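Local atomic coordinates of hydrolase, isochorismatase family (Pseudomonas putida, PDB entry 4L07), a protein that probably hydrolyses the amide bond of maleamate to give maleate and ammonia, as a maleamate amidase of the isochorismatase family of hydrolases. Residues A[163-171]-A[191-202]; A[24-34]-A[44-55]. All coordinates share one frame; numbering follows the deposited sequence.

Contact 1: residues A[163-171]-A[191-202]; sequences KVLVPADCC and GDVTDSDDILKW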
loop_
_atom_site.group_PDB
_atom_site.type_symbol
_atom_site.label_atom_id
_atom_site.label_comp_id
_atom_site.label_asym_id
_atom_site.label_seq_id
_atom_site.Cartn_x
_atom_site.Cartn_y
_atom_site.Cartn_z
ATOM N N LYS A 163 -13.650 0.523 -11.497
ATOM C CA LYS A 163 -14.590 1.548 -11.940
ATOM C C LYS A 163 -15.507 1.883 -10.773
ATOM O O LYS A 163 -15.845 1.003 -9.969
ATOM C CB LYS A 163 -15.383 1.050 -13.142
ATOM C CG LYS A 163 -14.523 0.904 -14.391
ATOM C CD LYS A 163 -15.063 -0.158 -15.329
ATOM C CE LYS A 163 -14.273 -0.190 -16.632
ATOM N NZ LYS A 163 -14.666 0.923 -17.544
ATOM N N VAL A 164 -15.905 3.150 -10.676
ATOM C CA VAL A 164 -16.609 3.631 -9.493
ATOM C C VAL A 164 -17.933 4.314 -9.809
ATOM O O VAL A 164 -17.999 5.215 -10.658
ATOM C CB VAL A 164 -15.737 4.606 -8.669
ATOM C CG1 VAL A 164 -16.483 5.101 -7.436
ATOM C CG2 VAL A 164 -14.450 3.933 -8.233
ATOM N N LEU A 165 -18.970 3.885 -9.093
ATOM C CA LEU A 165 -20.282 4.527 -9.132
ATOM C C LEU A 165 -20.653 5.021 -7.738
ATOM O O LEU A 165 -20.464 4.310 -6.746
ATOM C CB LEU A 165 -21.340 3.532 -9.627
ATOM C CG LEU A 165 -21.058 2.779 -10.937
ATOM C CD1 LEU A 165 -22.156 1.758 -11.215
ATOM C CD2 LEU A 165 -20.925 3.740 -12.116
ATOM N N VAL A 166 -21.183 6.239 -7.660
ATOM C CA VAL A 166 -21.580 6.808 -6.381
ATOM C C VAL A 166 -23.031 7.311 -6.411
ATOM O O VAL A 166 -23.318 8.336 -7.028
ATOM C CB VAL A 166 -20.588 7.904 -5.901
ATOM C CG1 VAL A 166 -20.360 8.950 -6.971
ATOM C CG2 VAL A 166 -21.054 8.554 -4.606
ATOM N N PRO A 167 -23.947 6.570 -5.760
ATOM C CA PRO A 167 -25.320 7.067 -5.625
ATOM C C PRO A 167 -25.380 8.182 -4.589
ATOM O O PRO A 167 -25.206 7.938 -3.394
ATOM C CB PRO A 167 -26.106 5.833 -5.164
ATOM C CG PRO A 167 -25.093 4.922 -4.555
ATOM C CD PRO A 167 -23.802 5.186 -5.274
ATOM N N ALA A 168 -25.618 9.403 -5.063
ATOM C CA ALA A 168 -25.585 10.603 -4.228
ATOM C C ALA A 168 -26.561 10.528 -3.057
ATOM O O ALA A 168 -26.271 11.020 -1.963
ATOM C CB ALA A 168 -25.859 11.841 -5.075
ATOM N N ASP A 169 -27.705 9.886 -3.287
ATOM C CA ASP A 169 -28.730 9.741 -2.254
ATOM C C ASP A 169 -28.398 8.667 -1.210
ATOM O O ASP A 169 -29.219 8.364 -0.345
ATOM C CB ASP A 169 -30.121 9.514 -2.879
ATOM C CG ASP A 169 -30.208 8.236 -3.699
ATOM O OD1 ASP A 169 -31.319 7.671 -3.792
ATOM O OD2 ASP A 169 -29.184 7.791 -4.257
ATOM N N CYS A 170 -27.189 8.105 -1.295
ATOM C CA CYS A 170 -26.679 7.139 -0.315
ATOM C C CYS A 170 -25.482 7.689 0.462
ATOM O O CYS A 170 -24.874 6.987 1.281
ATOM C CB CYS A 170 -26.253 5.858 -1.025
ATOM S SG CYS A 170 -27.625 4.937 -1.726
ATOM N N CYS A 171 -25.157 8.948 0.196
ATOM C CA CYS A 171 -24.017 9.604 0.807
ATOM C C CYS A 171 -24.499 10.704 1.743
ATOM O O CYS A 171 -25.260 11.582 1.332
ATOM C CB CYS A 171 -23.106 10.167 -0.284
ATOM S SG CYS A 171 -22.358 8.896 -1.338
ATOM N N GLY A 191 -15.344 9.147 -10.676
ATOM C CA GLY A 191 -16.398 8.156 -10.865
ATOM C C GLY A 191 -17.662 8.785 -11.402
ATOM O O GLY A 191 -17.692 9.985 -11.655
ATOM N N ASP A 192 -18.695 7.970 -11.599
ATOM C CA ASP A 192 -19.998 8.490 -12.002
ATOM C C ASP A 192 -20.925 8.674 -10.807
ATOM O O ASP A 192 -21.241 7.711 -10.097
ATOM C CB ASP A 192 -20.646 7.593 -13.067
ATOM C CG ASP A 192 -20.268 7.999 -14.492
ATOM O OD1 ASP A 192 -19.571 9.023 -14.661
ATOM O OD2 ASP A 192 -20.671 7.295 -15.447
ATOM N N VAL A 193 -21.351 9.919 -10.597
ATOM C CA VAL A 193 -22.350 10.257 -9.591
ATOM C C VAL A 193 -23.729 10.015 -10.192
ATOM O O VAL A 193 -24.048 10.508 -11.279
ATOM C CB VAL A 193 -22.208 11.718 -9.099
ATOM C CG1 VAL A 193 -23.266 12.057 -8.056
ATOM C CG2 VAL A 193 -20.814 11.957 -8.539
ATOM N N THR A 194 -24.546 9.276 -9.464
ATOM C CA THR A 194 -25.848 8.849 -9.939
ATOM C C THR A 194 -26.781 8.708 -8.740
ATOM O O THR A 194 -26.614 9.427 -7.785
ATOM C CB THR A 194 -25.760 7.589 -10.818
ATOM O OG1 THR A 194 -27.054 7.264 -11.334
ATOM C CG2 THR A 194 -25.173 6.417 -10.054
ATOM N N ASP A 195 -27.816 7.883 -8.838
ATOM C CA ASP A 195 -28.713 7.656 -7.697
ATOM C C ASP A 195 -29.045 6.176 -7.504
ATOM O O ASP A 195 -28.741 5.349 -8.368
ATOM C CB ASP A 195 -29.984 8.532 -7.776
ATOM C CG ASP A 195 -30.859 8.230 -8.988
ATOM O OD1 ASP A 195 -31.718 9.080 -9.305
ATOM O OD2 ASP A 195 -30.732 7.158 -9.615
ATOM N N SER A 196 -29.665 5.853 -6.369
ATOM C CA SER A 196 -29.951 4.461 -6.001
ATOM C C SER A 196 -30.874 3.751 -6.995
ATOM O O SER A 196 -30.668 2.575 -7.290
ATOM C CB SER A 196 -30.490 4.360 -4.572
ATOM O OG SER A 196 -31.664 5.133 -4.387
ATOM N N ASP A 197 -31.873 4.470 -7.511
ATOM C CA ASP A 197 -32.757 3.951 -8.563
ATOM C C ASP A 197 -31.980 3.386 -9.754
ATOM O O ASP A 197 -32.259 2.276 -10.208
ATOM C CB ASP A 197 -33.728 5.036 -9.048
ATOM C CG ASP A 197 -34.944 5.193 -8.146
ATOM O OD1 ASP A 197 -35.138 4.376 -7.217
ATOM O OD2 ASP A 197 -35.720 6.144 -8.378
ATOM N N ASP A 198 -31.016 4.163 -10.253
ATOM C CA ASP A 198 -30.116 3.739 -11.327
ATOM C C ASP A 198 -29.364 2.475 -10.902
ATOM O O ASP A 198 -29.379 1.477 -11.618
ATOM C CB ASP A 198 -29.143 4.883 -11.682
ATOM C CG ASP A 198 -28.051 4.484 -12.696
ATOM O OD1 ASP A 198 -27.240 5.365 -13.053
ATOM O OD2 ASP A 198 -27.969 3.322 -13.143
ATOM N N ILE A 199 -28.724 2.520 -9.734
ATOM C CA ILE A 199 -27.941 1.384 -9.238
ATOM C C ILE A 199 -28.775 0.104 -9.211
ATOM O O ILE A 199 -28.345 -0.927 -9.722
ATOM C CB ILE A 199 -27.321 1.667 -7.844
ATOM C CG1 ILE A 199 -26.333 2.845 -7.910
ATOM C CG2 ILE A 199 -26.646 0.420 -7.272
ATOM C CD1 ILE A 199 -25.189 2.674 -8.898
ATOM N N LEU A 200 -29.973 0.190 -8.638
ATOM C CA LEU A 200 -30.845 -0.980 -8.490
ATOM C C LEU A 200 -31.197 -1.606 -9.838
ATOM O O LEU A 200 -31.084 -2.818 -10.004
ATOM C CB LEU A 200 -32.115 -0.621 -7.711
ATOM C CG LEU A 200 -31.964 -0.239 -6.237
ATOM C CD1 LEU A 200 -33.250 0.403 -5.729
ATOM C CD2 LEU A 200 -31.560 -1.428 -5.369
ATOM N N LYS A 201 -31.598 -0.768 -10.794
ATOM C CA LYS A 201 -31.920 -1.209 -12.150
ATOM C C LYS A 201 -30.694 -1.834 -12.809
ATOM O O LYS A 201 -30.793 -2.882 -13.450
ATOM C CB LYS A 201 -32.449 -0.027 -12.975
ATOM C CG LYS A 201 -32.871 -0.360 -14.399
ATOM C CD LYS A 201 -33.413 0.875 -15.105
ATOM C CE LYS A 201 -33.528 0.668 -16.608
ATOM N NZ LYS A 201 -34.681 -0.201 -16.971
ATOM N N TRP A 202 -29.537 -1.196 -12.622
ATOM C CA TRP A 202 -28.273 -1.681 -13.171
ATOM C C TRP A 202 -27.862 -3.031 -12.627
ATOM O O TRP A 202 -27.444 -3.901 -13.392
ATOM C CB TRP A 202 -27.161 -0.644 -12.966
ATOM C CG TRP A 202 -25.803 -1.156 -13.382
ATOM C CD1 TRP A 202 -25.368 -1.462 -14.667
ATOM C CD2 TRP A 202 -24.662 -1.470 -12.509
ATOM N NE1 TRP A 202 -24.077 -1.924 -14.648
ATOM C CE2 TRP A 202 -23.596 -1.953 -13.389
ATOM C CE3 TRP A 202 -24.427 -1.397 -11.137
ATOM C CZ2 TRP A 202 -22.357 -2.339 -12.899
ATOM C CZ3 TRP A 202 -23.178 -1.792 -10.653
ATOM C CH2 TRP A 202 -22.167 -2.249 -11.517
HETATM O O HOH W 1 -32.936 7.237 -6.600
#
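Asp-169 holds the first turn of helix 196-202 with both carboxylate oxygens, each met on its syn side: Ser-196 OG donates to Asp-169 OD1 at 2.6 Å, and Ser-196 N to Asp-169 OD2 at 2.9 Å. A chi1 of 62° puts CG between backbone N and carbonyl carbon, from where this short acid takes an N-H and a hydroxyl together. Cut back to an alanine, the site is likely to leave Ser-196 N and OG without their common acceptor and the helix start less firmly tied to the 3-10 turn after strand 163-167. The adjoining N-cap, Asp-195, accepts from Asp-198 N through OD2. On the sheet face carrying Leu-165 and Pro-167, Leu-165 CD1 lies over one face of the Trp-202 six-membered ring, 3.9 Å from its centroid, a CH-pi contact, and also touches Ile-199 CD1. Beta-branched Val-166 and Val-193 lie side by side on the other sheet face, CG1 to CG2 a tight 3.4 Å. Four backbone hydrogen bonds, Asp-192 N to Val-164 O, Val-166 N to Asp-192 O, Thr-194 N to Val-166 O and Ala-168 N to Thr-194 O, join the parallel strands. In this beta-alpha-beta unit helix 176-189 packs against Val-166 and Val-193, strand 138-144 flanks 163-171, and Arg-50 of helix 45-60 touches Asp-169.

Contact 2: residues A[24-34]-A[44-55]; sequences IIVVDFSYGFT and ASLQMSRTKEIC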
loop_
_atom_site.group_PDB
_atom_site.type_symbol
_atom_site.label_atom_id
_atom_site.label_comp_id
_atom_site.label_asym_id
_atom_site.label_seq_id
_atom_site.Cartn_x
_atom_site.Cartn_y
_atom_site.Cartn_z
ATOM N N ILE A 24 -20.496 -3.752 -3.531
ATOM C CA ILE A 24 -20.995 -2.603 -2.787
ATOM C C ILE A 24 -20.061 -2.343 -1.605
ATOM O O ILE A 24 -19.775 -3.252 -0.819
ATOM C CB ILE A 24 -22.440 -2.848 -2.261
ATOM C CG1 ILE A 24 -23.331 -3.544 -3.316
ATOM C CG2 ILE A 24 -23.058 -1.571 -1.681
ATOM C CD1 ILE A 24 -23.522 -2.823 -4.643
ATOM N N ILE A 25 -19.590 -1.105 -1.484
ATOM C CA ILE A 25 -18.800 -0.694 -0.323
ATOM C C ILE A 25 -19.617 0.308 0.486
ATOM O O ILE A 25 -19.990 1.363 -0.022
ATOM C CB ILE A 25 -17.449 -0.059 -0.728
ATOM C CG1 ILE A 25 -16.701 -0.958 -1.723
ATOM C CG2 ILE A 25 -16.622 0.257 0.517
ATOM C CD1 ILE A 25 -15.584 -0.256 -2.471
ATOM N N VAL A 26 -19.901 -0.041 1.734
ATOM C CA VAL A 26 -20.661 0.831 2.635
ATOM C C VAL A 26 -19.687 1.447 3.634
ATOM O O VAL A 26 -19.224 0.791 4.566
ATOM C CB VAL A 26 -21.777 0.055 3.361
ATOM C CG1 VAL A 26 -22.650 0.999 4.187
ATOM C CG2 VAL A 26 -22.623 -0.693 2.350
ATOM N N VAL A 27 -19.364 2.717 3.412
ATOM C CA VAL A 27 -18.314 3.394 4.172
ATOM C C VAL A 27 -18.816 4.028 5.470
ATOM O O VAL A 27 -19.542 5.026 5.444
ATOM C CB VAL A 27 -17.621 4.484 3.315
ATOM C CG1 VAL A 27 -16.486 5.135 4.089
ATOM C CG2 VAL A 27 -17.116 3.893 2.010
ATOM N N ASP A 28 -18.422 3.434 6.598
ATOM C CA ASP A 28 -18.567 4.049 7.924
ATOM C C ASP A 28 -19.990 4.484 8.291
ATOM O O ASP A 28 -20.173 5.539 8.910
ATOM C CB ASP A 28 -17.613 5.247 8.080
ATOM C CG ASP A 28 -16.149 4.860 7.939
ATOM O OD1 ASP A 28 -15.831 3.650 8.000
ATOM O OD2 ASP A 28 -15.307 5.776 7.786
ATOM N N PHE A 29 -20.986 3.680 7.926
ATOM C CA PHE A 29 -22.327 3.850 8.494
ATOM C C PHE A 29 -22.366 3.175 9.876
ATOM O O PHE A 29 -23.184 2.287 10.134
ATOM C CB PHE A 29 -23.430 3.300 7.569
ATOM C CG PHE A 29 -23.930 4.282 6.525
ATOM C CD1 PHE A 29 -23.865 5.663 6.729
ATOM C CD2 PHE A 29 -24.515 3.814 5.352
ATOM C CE1 PHE A 29 -24.343 6.548 5.765
ATOM C CE2 PHE A 29 -24.994 4.691 4.384
ATOM C CZ PHE A 29 -24.907 6.063 4.593
ATOM N N SER A 30 -21.450 3.591 10.745
ATOM C CA SER A 30 -21.419 3.169 12.146
ATOM C C SER A 30 -22.193 4.188 12.974
ATOM O O SER A 30 -22.415 5.313 12.521
ATOM C CB SER A 30 -19.976 3.062 12.642
ATOM O OG SER A 30 -19.344 4.329 12.656
ATOM N N TYR A 31 -22.606 3.805 14.180
ATOM C CA TYR A 31 -23.372 4.717 15.037
ATOM C C TYR A 31 -22.636 6.033 15.316
ATOM O O TYR A 31 -23.260 7.081 15.437
ATOM C CB TYR A 31 -23.782 4.035 16.345
ATOM C CG TYR A 31 -24.826 2.958 16.149
ATOM C CD1 TYR A 31 -26.119 3.280 15.719
ATOM C CD2 TYR A 31 -24.526 1.617 16.384
ATOM C CE1 TYR A 31 -27.078 2.293 15.536
ATOM C CE2 TYR A 31 -25.476 0.626 16.196
ATOM C CZ TYR A 31 -26.751 0.972 15.778
ATOM O OH TYR A 31 -27.692 -0.014 15.598
ATOM N N GLY A 32 -21.310 5.971 15.406
ATOM C CA GLY A 32 -20.488 7.167 15.605
ATOM C C GLY A 32 -20.708 8.229 14.540
ATOM O O GLY A 32 -20.547 9.422 14.805
ATOM N N PHE A 33 -21.089 7.788 13.344
ATOM C CA PHE A 33 -21.336 8.680 12.221
ATOM C C PHE A 33 -22.823 8.866 11.889
ATOM O O PHE A 33 -23.160 9.760 11.127
ATOM C CB PHE A 33 -20.559 8.214 10.983
ATOM C CG PHE A 33 -19.067 8.272 11.161
ATOM C CD1 PHE A 33 -18.388 9.481 11.045
ATOM C CD2 PHE A 33 -18.340 7.124 11.467
ATOM C CE1 PHE A 33 -17.014 9.545 11.226
ATOM C CE2 PHE A 33 -16.964 7.182 11.649
ATOM C CZ PHE A 33 -16.302 8.395 11.530
ATOM N N THR A 34 -23.701 8.041 12.467
ATOM C CA THR A 34 -25.128 8.049 12.087
ATOM C C THR A 34 -26.103 8.326 13.236
ATOM O O THR A 34 -27.286 8.587 12.984
ATOM C CB THR A 34 -25.558 6.717 11.439
ATOM O OG1 THR A 34 -25.417 5.662 12.399
ATOM C CG2 THR A 34 -24.703 6.404 10.211
ATOM N N ALA A 44 -28.282 10.502 8.692
ATOM C CA ALA A 44 -28.060 9.587 7.584
ATOM C C ALA A 44 -29.249 8.646 7.378
ATOM O O ALA A 44 -29.133 7.628 6.700
ATOM C CB ALA A 44 -26.773 8.797 7.804
ATOM N N SER A 45 -30.403 9.002 7.940
ATOM C CA SER A 45 -31.559 8.097 7.912
ATOM C C SER A 45 -32.017 7.707 6.500
ATOM O O SER A 45 -32.172 6.523 6.211
ATOM C CB SER A 45 -32.720 8.655 8.745
ATOM O OG SER A 45 -33.098 9.939 8.285
ATOM N N LEU A 46 -32.217 8.692 5.624
ATOM C CA LEU A 46 -32.646 8.422 4.246
ATOM C C LEU A 46 -31.584 7.666 3.461
ATOM O O LEU A 46 -31.889 6.748 2.692
ATOM C CB LEU A 46 -33.000 9.724 3.516
ATOM C CG LEU A 46 -34.195 10.537 4.026
ATOM C CD1 LEU A 46 -34.309 11.845 3.252
ATOM C CD2 LEU A 46 -35.484 9.735 3.921
ATOM N N GLN A 47 -30.335 8.069 3.664
ATOM C CA GLN A 47 -29.191 7.481 2.975
ATOM C C GLN A 47 -29.027 6.001 3.316
ATOM O O GLN A 47 -28.731 5.185 2.436
ATOM C CB GLN A 47 -27.924 8.272 3.320
ATOM C CG GLN A 47 -27.878 9.657 2.673
ATOM C CD GLN A 47 -28.494 10.775 3.513
ATOM O OE1 GLN A 47 -28.368 11.953 3.165
ATOM N NE2 GLN A 47 -29.137 10.426 4.621
ATOM N N MET A 48 -29.227 5.665 4.590
ATOM C CA MET A 48 -29.114 4.280 5.055
ATOM C C MET A 48 -30.221 3.387 4.499
ATOM O O MET A 48 -29.985 2.227 4.196
ATOM C CB MET A 48 -29.080 4.201 6.585
ATOM C CG MET A 48 -27.744 4.607 7.188
ATOM S SD MET A 48 -27.596 4.315 8.955
ATOM C CE MET A 48 -28.804 5.468 9.615
ATOM N N SER A 49 -31.431 3.923 4.367
ATOM C CA SER A 49 -32.523 3.131 3.805
ATOM C C SER A 49 -32.328 2.872 2.308
ATOM O O SER A 49 -32.646 1.787 1.824
ATOM C CB SER A 49 -33.887 3.765 4.098
ATOM O OG SER A 49 -33.988 5.035 3.498
ATOM N N ARG A 50 -31.789 3.854 1.582
ATOM C CA ARG A 50 -31.449 3.656 0.173
ATOM C C ARG A 50 -30.314 2.635 0.046
ATOM O O ARG A 50 -30.356 1.748 -0.810
ATOM C CB ARG A 50 -31.050 4.978 -0.511
ATOM C CG ARG A 50 -32.117 6.070 -0.550
ATOM C CD ARG A 50 -33.281 5.737 -1.479
ATOM N NE ARG A 50 -34.248 4.848 -0.836
ATOM C CZ ARG A 50 -35.097 5.216 0.124
ATOM N NH1 ARG A 50 -35.108 6.464 0.582
ATOM N NH2 ARG A 50 -35.933 4.325 0.640
ATOM N N THR A 51 -29.312 2.764 0.913
ATOM C CA THR A 51 -28.171 1.844 0.922
ATOM C C THR A 51 -28.645 0.420 1.236
ATOM O O THR A 51 -28.210 -0.535 0.592
ATOM C CB THR A 51 -27.079 2.309 1.909
ATOM O OG1 THR A 51 -26.637 3.627 1.541
ATOM C CG2 THR A 51 -25.883 1.351 1.905
ATOM N N LYS A 52 -29.563 0.287 2.196
ATOM C CA LYS A 52 -30.105 -1.034 2.555
ATOM C C LYS A 52 -30.730 -1.732 1.343
ATOM O O LYS A 52 -30.534 -2.930 1.142
ATOM C CB LYS A 52 -31.122 -0.930 3.700
ATOM C CG LYS A 52 -31.672 -2.279 4.159
ATOM C CD LYS A 52 -32.591 -2.131 5.363
ATOM C CE LYS A 52 -33.187 -3.471 5.794
ATOM N NZ LYS A 52 -33.987 -4.128 4.717
ATOM N N GLU A 53 -31.468 -0.974 0.533
ATOM C CA GLU A 53 -32.086 -1.509 -0.682
ATOM C C GLU A 53 -31.037 -2.035 -1.665
ATOM O O GLU A 53 -31.175 -3.134 -2.204
ATOM C CB GLU A 53 -32.969 -0.450 -1.350
ATOM C CG GLU A 53 -34.132 0.014 -0.487
ATOM C CD GLU A 53 -35.036 1.017 -1.186
ATOM O OE1 GLU A 53 -34.522 1.956 -1.838
ATOM O OE2 GLU A 53 -36.272 0.869 -1.070
ATOM N N ILE A 54 -29.986 -1.248 -1.877
ATOM C CA ILE A 54 -28.881 -1.639 -2.748
ATOM C C ILE A 54 -28.184 -2.905 -2.239
ATOM O O ILE A 54 -27.972 -3.854 -3.004
ATOM C CB ILE A 54 -27.867 -0.480 -2.923
ATOM C CG1 ILE A 54 -28.487 0.646 -3.761
ATOM C CG2 ILE A 54 -26.584 -0.973 -3.582
ATOM C CD1 ILE A 54 -27.609 1.881 -3.892
ATOM N N CYS A 55 -27.840 -2.911 -0.953
ATOM C CA CYS A 55 -27.152 -4.045 -0.328
ATOM C C CYS A 55 -28.010 -5.312 -0.346
ATOM O O CYS A 55 -27.511 -6.390 -0.666
ATOM C CB CYS A 55 -26.731 -3.707 1.100
ATOM S SG CYS A 55 -25.393 -2.492 1.213
HETATM O O HOH W 2 -28.987 9.086 11.019
#
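Phe-29 lays one ring face against Met-48, whose CG stands over the middle of the ring, 3.7 Å from its centroid and only 8° off the normal, a CH-pi contact. The Met-48 chain leaves the helix with CG beside its backbone N, runs extended through chi2 and bends at chi3 (-66°); its sulfur, 4.7 Å from the Phe-29 centroid, makes a more distant Met-aromatic contact above the same face. A flexible thioether suits this place, since it can pass over a flat ring and still bring SD to within 3.8 Å of Thr-34 CG2. At the ring's edge, in its plane, lies Thr-51 OG1, 3.5 Å from Phe-29 CE2. Ala-44 CB and Gln-47 CB are oblique neighbours of CE1 and CZ. The Thr-51 hydroxyl is satisfied within its own helix, because Thr-51 OG1 donates to Gln-47 O at 2.8 Å, and the same rotation, with OG1 beside the backbone N, places the Thr-51 methyl against Val-26 CG2, the two side chains meeting tip to tip. Further along, Cys-55, small enough to fit close to the strand, sets SG 3.5 Å from Val-26 CG2 and also against Ile-24 CG2, and Ile-24 CD1 packs on Ile-54 CG2 at 3.7 Å. Water 2 links Thr-34 O to Ala-44 N at the N-cap. Strand 24-27 and helix 45-55 run nearly antiparallel, at 154°, with alternate strand residues facing the helix. Such packing of a helix on a parallel sheet is characteristic of the alpha/beta fold of isochorismatase-like hydrolases.

Overall arrangement
Contact 2 closes before contact 1 opens along the chain, and their centres lie 13 Å apart within one isochorismatase domain. They share the six-stranded parallel sheet: strand 138-144 lies between strands 22-27 and 163-172, and 192-194 is the outermost strand on that side within the chain. Helices 45-60 and 196-207 pack against each other, Ile-54 touching Ile-199 and Leu-200. The contacts meet directly where Ser-196 OG lies 3.4 Å from Arg-50 CD, and Cys-170 CB lies 3.4 Å from Thr-51 OG1. An early strand-helix pair is thereby joined to the chain's last strand and helix: the two helices pack side by side against the sheet that the strands share.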